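Local coordinates for protein cellulosomal scaffoldin (Bacteroides cellulosolvens, PDB 1TYJ) that probably binds type II dockerin modules as a cohesin of the scaffoldin, helping to assemble the cellulosome, at residues G15-L20 / K112-V117; I37-T42 / G84-G89; E53-S58 / S77-S82. One frame throughout, in Å; residues are numbered along the deposited sequence. Where two conformers were deposited one is given.

How the contacts relate
Contact 1 pairs two strands of one sheet of the beta sandwich and contact 2 two strands of the facing sheet, while contact 3 joins two surface loops. The apolar sides of contacts 1 and 2 meet in the core, where Phe115 packs on Tyr39 and Val113 on Leu86 and Phe88. Contact 3 lies nearer contact 2, centres about 9 Å apart: loop 77-82 leads into strand 85-92 and bonds to it through the backbone, whereas Tyr55 reaches Val113 of contact 1. Backbone pairing dominates contact 1; contact 2 adds a G1 beta bulge whose glycine carbonyl meets a lysine in the conformer given; contact 3 depends on isolated polar bonds, several from side chains, and a water.

Contact 1 (G15-L20 / K112-V117); sequences GDKVTL and KVTFKV
Strands 17-20 and 112-117 run antiparallel, their axes 4.5 Å apart and their directions differing by 156°, with Val18 opposite Phe115 and Leu20 opposite Val113 in hydrogen-bonded pairs. They are neighbours in one sheet of the cohesin beta sandwich. Val18 N donates to Phe115 O (2.9 Å) and Phe115 N returns a bond to Val18 O; Leu20 and Val113 repeat the exchange. Before the strand begins, Gly15 N already reaches Val117 O at 2.7 Å. The backbone angles of Gly15 call for glycine. The carboxylate of Asp16 turns away, to Ala13 N and Lys170.

Lys17, Thr19, Thr114 and Lys116 share one face of the sheet. In both threonines OG1 sits beside the backbone N (chi1 -59° and -60°), which brings Thr19 OG1 to 2.7 Å from Thr114 OG1; either hydroxyl may donate. Their methyls pack on the neighbouring lysine stems, Thr114 CG2 lying 3.7 Å from Lys17 CB. Lys17 and Lys116 cross obliquely, CE of one 3.7 Å from CE of the other, while their ammonium groups stay further apart. The like charges probably repel somewhat, but Lys116 also has a cation-pi partner in Trp47.

Val18, Leu20, Val113 and Phe115 form the apolar face, where Val18, Leu20 and Phe115 touch Leu128 of the second sheet. Val18 CG1, in the crowded position between backbone N and carbonyl carbon, packs 4.2 Å from Phe115 CB. At the edge of the Phe115 ring, CE1 lies 4.5 Å from Leu20 CB.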
loop_
_atom_site.group_PDB
_atom_site.type_symbol
_atom_site.label_atom_id
_atom_site.label_comp_id
_atom_site.label_asym_id
_atom_site.label_seq_id
_atom_site.Cartn_x
_atom_site.Cartn_y
_atom_site.Cartn_z
ATOM N N GLY A 15 -13.544 -9.488 -14.548
ATOM C CA GLY A 15 -12.885 -8.636 -15.526
ATOM C C GLY A 15 -12.826 -7.202 -15.068
ATOM O O GLY A 15 -12.076 -6.409 -15.638
ATOM N N ASP A 16 -13.605 -6.827 -14.054
ATOM C CA ASP A 16 -13.552 -5.434 -13.587
ATOM C C ASP A 16 -12.247 -5.193 -12.843
ATOM O O ASP A 16 -11.626 -6.144 -12.327
ATOM C CB ASP A 16 -14.718 -5.150 -12.613
ATOM C CG ASP A 16 -16.059 -4.961 -13.330
ATOM O OD1 ASP A 16 -16.076 -4.918 -14.586
ATOM O OD2 ASP A 16 -17.093 -4.843 -12.619
ATOM N N LYS A 17 -11.868 -3.915 -12.739
ATOM C CA LYS A 17 -10.677 -3.537 -11.977
ATOM C C LYS A 17 -11.185 -2.824 -10.722
ATOM O O LYS A 17 -12.171 -2.044 -10.783
ATOM C CB LYS A 17 -9.829 -2.526 -12.740
ATOM C CG LYS A 17 -9.447 -2.894 -14.153
ATOM C CD LYS A 17 -8.380 -3.910 -14.224
ATOM C CE LYS A 17 -8.156 -4.325 -15.703
ATOM N NZ LYS A 17 -7.801 -3.213 -16.657
ATOM N N VAL A 18 -10.534 -3.081 -9.596
ATOM C CA VAL A 18 -10.880 -2.402 -8.356
ATOM C C VAL A 18 -9.577 -1.930 -7.730
ATOM O O VAL A 18 -8.593 -2.676 -7.733
ATOM C CB VAL A 18 -11.677 -3.377 -7.391
ATOM C CG1 VAL A 18 -11.006 -4.770 -7.233
ATOM C CG2 VAL A 18 -11.921 -2.699 -6.024
ATOM N N THR A 19 -9.572 -0.682 -7.255
ATOM C CA THR A 19 -8.343 -0.083 -6.732
ATOM C C THR A 19 -8.410 0.172 -5.226
ATOM O O THR A 19 -9.392 0.754 -4.733
ATOM C CB THR A 19 -8.029 1.188 -7.515
ATOM O OG1 THR A 19 -7.872 0.839 -8.897
ATOM C CG2 THR A 19 -6.754 1.898 -7.007
ATOM N N LEU A 20 -7.386 -0.304 -4.517
ATOM C CA LEU A 20 -7.163 0.029 -3.119
ATOM C C LEU A 20 -6.231 1.246 -3.073
ATOM O O LEU A 20 -5.054 1.144 -3.444
ATOM C CB LEU A 20 -6.467 -1.152 -2.438
ATOM C CG LEU A 20 -6.289 -1.052 -0.905
ATOM C CD1 LEU A 20 -7.674 -1.154 -0.220
ATOM C CD2 LEU A 20 -5.345 -2.136 -0.365
ATOM N N LYS A 112 -1.297 3.156 -4.605
ATOM C CA LYS A 112 -2.555 2.529 -5.000
ATOM C C LYS A 112 -2.256 1.201 -5.644
ATOM O O LYS A 112 -1.335 1.090 -6.435
ATOM C CB LYS A 112 -3.346 3.366 -5.992
ATOM C CG LYS A 112 -3.456 4.852 -5.611
ATOM C CD LYS A 112 -4.175 5.617 -6.677
ATOM C CE LYS A 112 -4.155 7.083 -6.325
ATOM N NZ LYS A 112 -4.751 7.911 -7.423
ATOM N N VAL A 113 -3.087 0.211 -5.349
ATOM C CA VAL A 113 -2.930 -1.098 -5.963
ATOM C C VAL A 113 -4.247 -1.452 -6.611
ATOM O O VAL A 113 -5.288 -1.494 -5.952
ATOM C CB VAL A 113 -2.597 -2.168 -4.927
ATOM C CG1 VAL A 113 -2.507 -3.562 -5.557
ATOM C CG2 VAL A 113 -1.306 -1.850 -4.205
ATOM N N THR A 114 -4.214 -1.670 -7.918
ATOM C CA THR A 114 -5.398 -2.113 -8.653
ATOM C C THR A 114 -5.310 -3.618 -8.832
ATOM O O THR A 114 -4.219 -4.168 -9.091
ATOM C CB THR A 114 -5.447 -1.411 -10.046
ATOM O OG1 THR A 114 -5.501 0.013 -9.856
ATOM C CG2 THR A 114 -6.662 -1.832 -10.887
ATOM N N PHE A 115 -6.474 -4.275 -8.710
ATOM C CA PHE A 115 -6.630 -5.702 -8.940
ATOM C C PHE A 115 -7.667 -5.929 -10.038
ATOM O O PHE A 115 -8.670 -5.200 -10.099
ATOM C CB PHE A 115 -7.171 -6.382 -7.683
ATOM C CG PHE A 115 -6.296 -6.249 -6.473
ATOM C CD1 PHE A 115 -6.439 -5.176 -5.592
ATOM C CD2 PHE A 115 -5.366 -7.249 -6.162
ATOM C CE1 PHE A 115 -5.628 -5.083 -4.426
ATOM C CE2 PHE A 115 -4.567 -7.148 -5.028
ATOM C CZ PHE A 115 -4.712 -6.078 -4.158
ATOM N N LYS A 116 -7.414 -6.897 -10.916
ATOM C CA LYS A 116 -8.437 -7.365 -11.842
ATOM C C LYS A 116 -9.150 -8.520 -11.161
ATOM O O LYS A 116 -8.521 -9.401 -10.565
ATOM C CB LYS A 116 -7.843 -7.774 -13.210
ATOM C CG LYS A 116 -8.864 -8.421 -14.164
ATOM C CD LYS A 116 -8.221 -9.010 -15.422
ATOM C CE LYS A 116 -7.800 -7.929 -16.394
ATOM N NZ LYS A 116 -7.398 -8.532 -17.727
ATOM N N VAL A 117 -10.472 -8.506 -11.244
ATOM C CA VAL A 117 -11.274 -9.602 -10.689
ATOM C C VAL A 117 -11.278 -10.757 -11.682
ATOM O O VAL A 117 -11.701 -10.583 -12.832
ATOM C CB VAL A 117 -12.710 -9.126 -10.410
ATOM C CG1 VAL A 117 -13.542 -10.291 -9.895
ATOM C CG2 VAL A 117 -12.676 -7.917 -9.443
#

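Contact 2 (I37-T42 / G84-G89); sequences IKYNTT and GVLNFG
The Tyr39 ring lies with one face over Gly84, whose CA stands 3.5 Å above the ring plane, offset toward the rim, in a CH-pi contact. Val85 N and Leu86 CG approach the same ring obliquely, Leu86 CG coming to 3.9 Å from Tyr39 CE2. Outside the two segments, the ring of Phe115 meets that of Tyr39 with the planes at about 55°. The second ring, Phe88, receives the tip of Ile37: CD1 is 3.8 Å from Phe88 CE2, again obliquely.

The contact begins where strands 30-38 and 85-92 pair antiparallel in one sheet of the beta sandwich, and runs on into the turns beside them. Ile37 and Leu86 make a hydrogen-bonded pair, Ile37 N to Leu86 O and Leu86 N to Ile37 O, and their side chains join Phe88 on the apolar face. There Leu86 and Phe88 touch Val113 of the opposing sheet. Gly84 and Val85 both face Asn80 in a G1 beta bulge, and the positive phi of Gly84 favours glycine. A CB here would also clash with Tyr39 O.

Gly84 O takes bonds from opposite faces of its carbonyl plane: Tyr39 N at 3.0 Å, tilted from the plane, and Lys38 NZ at 3.2 Å, well above it. The Lys38 chain, bent at chi2 (101°) and again at chi4, crosses Val85 at about a right angle. Lys38 NZ also donates to Tyr39 O at 2.7 Å and to Gln83 O, tying three carbonyls together, although a second conformer of Lys38 makes this grip less certain. Asn40 OD1 accepts from Thr42 N, forming an Asx turn. Beside it Thr41 CG2 presses on Gly84 CA at 3.4 Å, a tight carbon contact.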
loop_
_atom_site.group_PDB
_atom_site.type_symbol
_atom_site.label_atom_id
_atom_site.label_comp_id
_atom_site.label_asym_id
_atom_site.label_seq_id
_atom_site.Cartn_x
_atom_site.Cartn_y
_atom_site.Cartn_z
ATOM N N ILE A 37 1.352 -6.959 2.093
ATOM C CA ILE A 37 -0.119 -7.050 1.870
ATOM C C ILE A 37 -0.494 -8.389 1.285
ATOM O O ILE A 37 0.133 -8.870 0.340
ATOM C CB ILE A 37 -0.608 -5.906 0.943
ATOM C CG1 ILE A 37 -0.318 -4.553 1.589
ATOM C CG2 ILE A 37 -2.096 -6.097 0.545
ATOM C CD1 ILE A 37 -0.681 -3.329 0.693
ATOM N N LYS A 38 -1.511 -9.022 1.863
ATOM C CA LYS A 38 -1.932 -10.336 1.372
ATOM C C LYS A 38 -3.250 -10.169 0.638
ATOM O O LYS A 38 -4.093 -9.361 1.025
ATOM C CB LYS A 38 -2.054 -11.289 2.576
ATOM C CG LYS A 38 -2.617 -12.647 2.286
ATOM C CD LYS A 38 -1.500 -13.652 2.205
ATOM C CE LYS A 38 -1.939 -14.909 1.491
ATOM N NZ LYS A 38 -2.494 -14.670 0.135
ATOM N N TYR A 39 -3.429 -10.903 -0.452
ATOM C CA TYR A 39 -4.705 -10.902 -1.146
ATOM C C TYR A 39 -5.015 -12.328 -1.561
ATOM O O TYR A 39 -4.146 -13.212 -1.503
ATOM C CB TYR A 39 -4.670 -9.943 -2.376
ATOM C CG TYR A 39 -3.673 -10.406 -3.446
ATOM C CD1 TYR A 39 -4.113 -11.165 -4.533
ATOM C CD2 TYR A 39 -2.288 -10.085 -3.357
ATOM C CE1 TYR A 39 -3.223 -11.646 -5.500
ATOM C CE2 TYR A 39 -1.401 -10.569 -4.273
ATOM C CZ TYR A 39 -1.870 -11.324 -5.364
ATOM O OH TYR A 39 -0.992 -11.792 -6.297
ATOM N N ASN A 40 -6.262 -12.553 -1.958
ATOM C CA ASN A 40 -6.704 -13.894 -2.324
ATOM C C ASN A 40 -6.507 -14.160 -3.814
ATOM O O ASN A 40 -7.232 -13.615 -4.634
ATOM C CB ASN A 40 -8.170 -14.097 -1.931
ATOM C CG ASN A 40 -8.614 -15.533 -2.095
ATOM O OD1 ASN A 40 -8.055 -16.285 -2.909
ATOM N ND2 ASN A 40 -9.606 -15.958 -1.269
ATOM N N THR A 41 -5.527 -15.015 -4.150
ATOM C CA THR A 41 -5.197 -15.295 -5.558
ATOM C C THR A 41 -6.293 -16.039 -6.338
ATOM O O THR A 41 -6.240 -16.114 -7.565
ATOM C CB THR A 41 -3.886 -16.123 -5.691
ATOM O OG1 THR A 41 -4.070 -17.412 -5.095
ATOM C CG2 THR A 41 -2.705 -15.415 -5.042
ATOM N N THR A 42 -7.282 -16.590 -5.642
ATOM C CA THR A 42 -8.422 -17.226 -6.309
ATOM C C THR A 42 -9.277 -16.184 -7.034
ATOM O O THR A 42 -9.821 -16.467 -8.102
ATOM C CB THR A 42 -9.262 -17.985 -5.276
ATOM O OG1 THR A 42 -8.441 -19.001 -4.692
ATOM C CG2 THR A 42 -10.528 -18.630 -5.890
ATOM N N GLY A 84 0.184 -14.880 -3.066
ATOM C CA GLY A 84 -0.697 -13.738 -2.873
ATOM C C GLY A 84 -0.104 -12.733 -1.913
ATOM O O GLY A 84 -0.828 -12.177 -1.054
ATOM N N VAL A 85 1.202 -12.462 -2.062
ATOM C CA VAL A 85 1.861 -11.474 -1.204
ATOM C C VAL A 85 2.456 -10.324 -2.025
ATOM O O VAL A 85 3.197 -10.569 -2.962
ATOM C CB VAL A 85 2.957 -12.123 -0.361
ATOM C CG1 VAL A 85 3.706 -11.061 0.473
ATOM C CG2 VAL A 85 2.331 -13.191 0.549
ATOM N N LEU A 86 2.061 -9.096 -1.678
ATOM C CA LEU A 86 2.710 -7.907 -2.222
ATOM C C LEU A 86 3.633 -7.350 -1.154
ATOM O O LEU A 86 3.240 -7.223 -0.012
ATOM C CB LEU A 86 1.674 -6.847 -2.572
ATOM C CG LEU A 86 0.656 -7.267 -3.642
ATOM C CD1 LEU A 86 -0.481 -6.257 -3.693
ATOM C CD2 LEU A 86 1.334 -7.429 -5.002
ATOM N N ASN A 87 4.843 -6.935 -1.526
ATOM C CA ASN A 87 5.750 -6.325 -0.538
ATOM C C ASN A 87 6.440 -5.187 -1.284
ATOM O O ASN A 87 7.115 -5.434 -2.309
ATOM C CB ASN A 87 6.803 -7.315 -0.062
ATOM C CG ASN A 87 7.706 -6.749 1.054
ATOM O OD1 ASN A 87 7.293 -5.950 1.873
ATOM N ND2 ASN A 87 8.926 -7.187 1.088
ATOM N N PHE A 88 6.233 -3.959 -0.812
ATOM C CA PHE A 88 6.809 -2.825 -1.522
ATOM C C PHE A 88 6.932 -1.647 -0.588
ATOM O O PHE A 88 6.355 -1.623 0.513
ATOM C CB PHE A 88 5.913 -2.444 -2.738
ATOM C CG PHE A 88 4.469 -2.104 -2.354
ATOM C CD1 PHE A 88 4.080 -0.753 -2.176
ATOM C CD2 PHE A 88 3.516 -3.123 -2.174
ATOM C CE1 PHE A 88 2.766 -0.420 -1.831
ATOM C CE2 PHE A 88 2.204 -2.808 -1.798
ATOM C CZ PHE A 88 1.816 -1.465 -1.636
ATOM N N GLY A 89 7.662 -0.637 -1.025
ATOM C CA GLY A 89 7.836 0.517 -0.155
ATOM C C GLY A 89 8.410 1.660 -0.964
ATOM O O GLY A 89 8.895 1.471 -2.100
#

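Contact 3 (E53-S58 / S77-S82); sequences EAYTDS and SKHNLS
Tyr55 and His79 lay their rings nearly parallel, planes at 27°, but slid so far apart (centroids 5.8 Å) that they barely overlap. Here the loop following strand 53-54 meets the connection between strands 73-77 and 85-92, linking two surface loops of the cohesin beta sandwich. Leu86, from strand 85-92, touches both rings.

The His79 ring turns its edge to Thr56 O, which lies in the ring plane and takes a weak bond from ND1 at 3.4 Å. The backbone makes a firmer link next to it: His79 N donates almost straight to Asp57 O at 2.8 Å, on a lone pair in the carbonyl plane.

Asp57 and Leu81 slide past each other in opposite directions. The carboxylate reaches the backbone of its neighbour, Asp57 OD1 accepting from Leu81 N at 2.9 Å on the syn lone pair, the side of the other oxygen. Leu81 CD1 lies against residues 55-56, 4.0 Å from Tyr55 CB.

At the other end Ser77 holds OG between its own backbone N and carbonyl carbon (chi1 46°) and donates to Ser58 O at 2.7 Å, from 53° out of the carbonyl plane. An alanine here would keep CB near Ser58 O but lose the hydroxyl, and would probably leave that carbonyl without this donor and the end of the loop less firmly tied.

A water completes the Asp57 grip: it donates to Asp57 OD2 at 2.8 Å and accepts from Ser82 N at 3.1 Å.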
loop_
_atom_site.group_PDB
_atom_site.type_symbol
_atom_site.label_atom_id
_atom_site.label_comp_id
_atom_site.label_asym_id
_atom_site.label_seq_id
_atom_site.Cartn_x
_atom_site.Cartn_y
_atom_site.Cartn_z
ATOM N N GLU A 53 -1.205 -4.569 -17.853
ATOM C CA GLU A 53 -0.702 -5.939 -17.813
ATOM C C GLU A 53 -0.713 -6.376 -16.369
ATOM O O GLU A 53 -0.658 -5.517 -15.497
ATOM C CB GLU A 53 0.766 -5.953 -18.237
ATOM C CG GLU A 53 1.039 -5.687 -19.701
ATOM C CD GLU A 53 2.528 -5.836 -19.984
ATOM O OE1 GLU A 53 3.078 -6.950 -19.788
ATOM O OE2 GLU A 53 3.153 -4.830 -20.362
ATOM N N ALA A 54 -0.760 -7.680 -16.121
ATOM C CA ALA A 54 -0.647 -8.214 -14.755
ATOM C C ALA A 54 0.694 -7.793 -14.127
ATOM O O ALA A 54 1.721 -7.724 -14.830
ATOM C CB ALA A 54 -0.732 -9.750 -14.793
ATOM N N TYR A 55 0.715 -7.541 -12.815
ATOM C CA TYR A 55 2.000 -7.412 -12.141
ATOM C C TYR A 55 2.832 -8.649 -12.333
ATOM O O TYR A 55 2.286 -9.799 -12.344
ATOM C CB TYR A 55 1.821 -7.343 -10.617
ATOM C CG TYR A 55 1.401 -6.021 -10.006
ATOM C CD1 TYR A 55 0.654 -5.077 -10.704
ATOM C CD2 TYR A 55 1.690 -5.757 -8.649
ATOM C CE1 TYR A 55 0.236 -3.875 -10.088
ATOM C CE2 TYR A 55 1.280 -4.580 -8.044
ATOM C CZ TYR A 55 0.554 -3.640 -8.762
ATOM O OH TYR A 55 0.139 -2.501 -8.136
ATOM N N THR A 56 4.153 -8.448 -12.352
ATOM C CA THR A 56 5.076 -9.522 -12.005
ATOM C C THR A 56 5.553 -9.288 -10.570
ATOM O O THR A 56 5.154 -8.306 -9.926
ATOM C CB THR A 56 6.312 -9.522 -12.931
ATOM O OG1 THR A 56 7.072 -8.325 -12.695
ATOM C CG2 THR A 56 5.861 -9.608 -14.415
ATOM N N ASP A 57 6.435 -10.153 -10.085
ATOM C CA ASP A 57 6.964 -10.016 -8.746
ATOM C C ASP A 57 7.796 -8.744 -8.542
ATOM O O ASP A 57 8.114 -8.416 -7.396
ATOM C CB ASP A 57 7.805 -11.245 -8.346
ATOM C CG ASP A 57 6.957 -12.418 -7.843
ATOM O OD1 ASP A 57 5.807 -12.174 -7.406
ATOM O OD2 ASP A 57 7.464 -13.567 -7.836
ATOM N N SER A 58 8.147 -8.003 -9.602
ATOM C CA SER A 58 8.951 -6.797 -9.405
ATOM C C SER A 58 8.155 -5.484 -9.607
ATOM O O SER A 58 8.707 -4.406 -9.452
ATOM C CB SER A 58 10.140 -6.811 -10.399
ATOM O OG SER A 58 9.664 -6.885 -11.737
ATOM N N SER A 77 10.069 -3.065 -4.665
ATOM C CA SER A 77 8.897 -3.923 -4.947
ATOM C C SER A 77 9.396 -5.318 -5.250
ATOM O O SER A 77 10.127 -5.519 -6.227
ATOM C CB SER A 77 7.981 -3.364 -6.069
ATOM O OG SER A 77 8.714 -2.902 -7.229
ATOM N N LYS A 78 9.027 -6.252 -4.385
ATOM C CA LYS A 78 9.556 -7.608 -4.441
ATOM C C LYS A 78 8.512 -8.527 -3.805
ATOM O O LYS A 78 8.519 -8.802 -2.582
ATOM C CB LYS A 78 10.936 -7.660 -3.764
ATOM C CG LYS A 78 11.749 -8.983 -3.951
ATOM C CD LYS A 78 13.046 -8.883 -3.108
ATOM C CE LYS A 78 14.130 -9.888 -3.457
ATOM N NZ LYS A 78 14.779 -9.753 -4.826
ATOM N N HIS A 79 7.604 -8.970 -4.672
ATOM C CA HIS A 79 6.391 -9.718 -4.269
ATOM C C HIS A 79 6.598 -11.227 -4.270
ATOM O O HIS A 79 7.637 -11.748 -4.693
ATOM C CB HIS A 79 5.249 -9.356 -5.214
ATOM C CG HIS A 79 5.101 -7.870 -5.413
ATOM N ND1 HIS A 79 5.031 -7.265 -6.657
ATOM C CD2 HIS A 79 4.997 -6.868 -4.496
ATOM C CE1 HIS A 79 4.881 -5.954 -6.495
ATOM N NE2 HIS A 79 4.891 -5.689 -5.197
ATOM N N ASN A 80 5.571 -11.915 -3.786
ATOM C CA ASN A 80 5.443 -13.329 -4.048
ATOM C C ASN A 80 4.020 -13.577 -4.504
ATOM O O ASN A 80 3.149 -13.953 -3.709
ATOM C CB ASN A 80 5.823 -14.146 -2.825
ATOM C CG ASN A 80 5.873 -15.616 -3.129
ATOM O OD1 ASN A 80 5.410 -16.061 -4.174
ATOM N ND2 ASN A 80 6.397 -16.391 -2.200
ATOM N N LEU A 81 3.747 -13.289 -5.781
ATOM C CA LEU A 81 2.372 -13.345 -6.251
ATOM C C LEU A 81 1.806 -14.754 -6.187
ATOM O O LEU A 81 0.589 -14.924 -6.054
ATOM C CB LEU A 81 2.215 -12.801 -7.666
ATOM C CG LEU A 81 2.755 -11.374 -7.874
ATOM C CD1 LEU A 81 2.805 -11.033 -9.344
ATOM C CD2 LEU A 81 1.943 -10.350 -7.079
ATOM N N SER A 82 2.681 -15.752 -6.254
ATOM C CA SER A 82 2.196 -17.122 -6.225
ATOM C C SER A 82 1.528 -17.399 -4.880
ATOM O O SER A 82 0.627 -18.245 -4.814
ATOM C CB SER A 82 3.322 -18.144 -6.466
ATOM O OG SER A 82 4.245 -18.183 -5.403
HETATM O O HOH W 1 5.383 -15.427 -7.651
#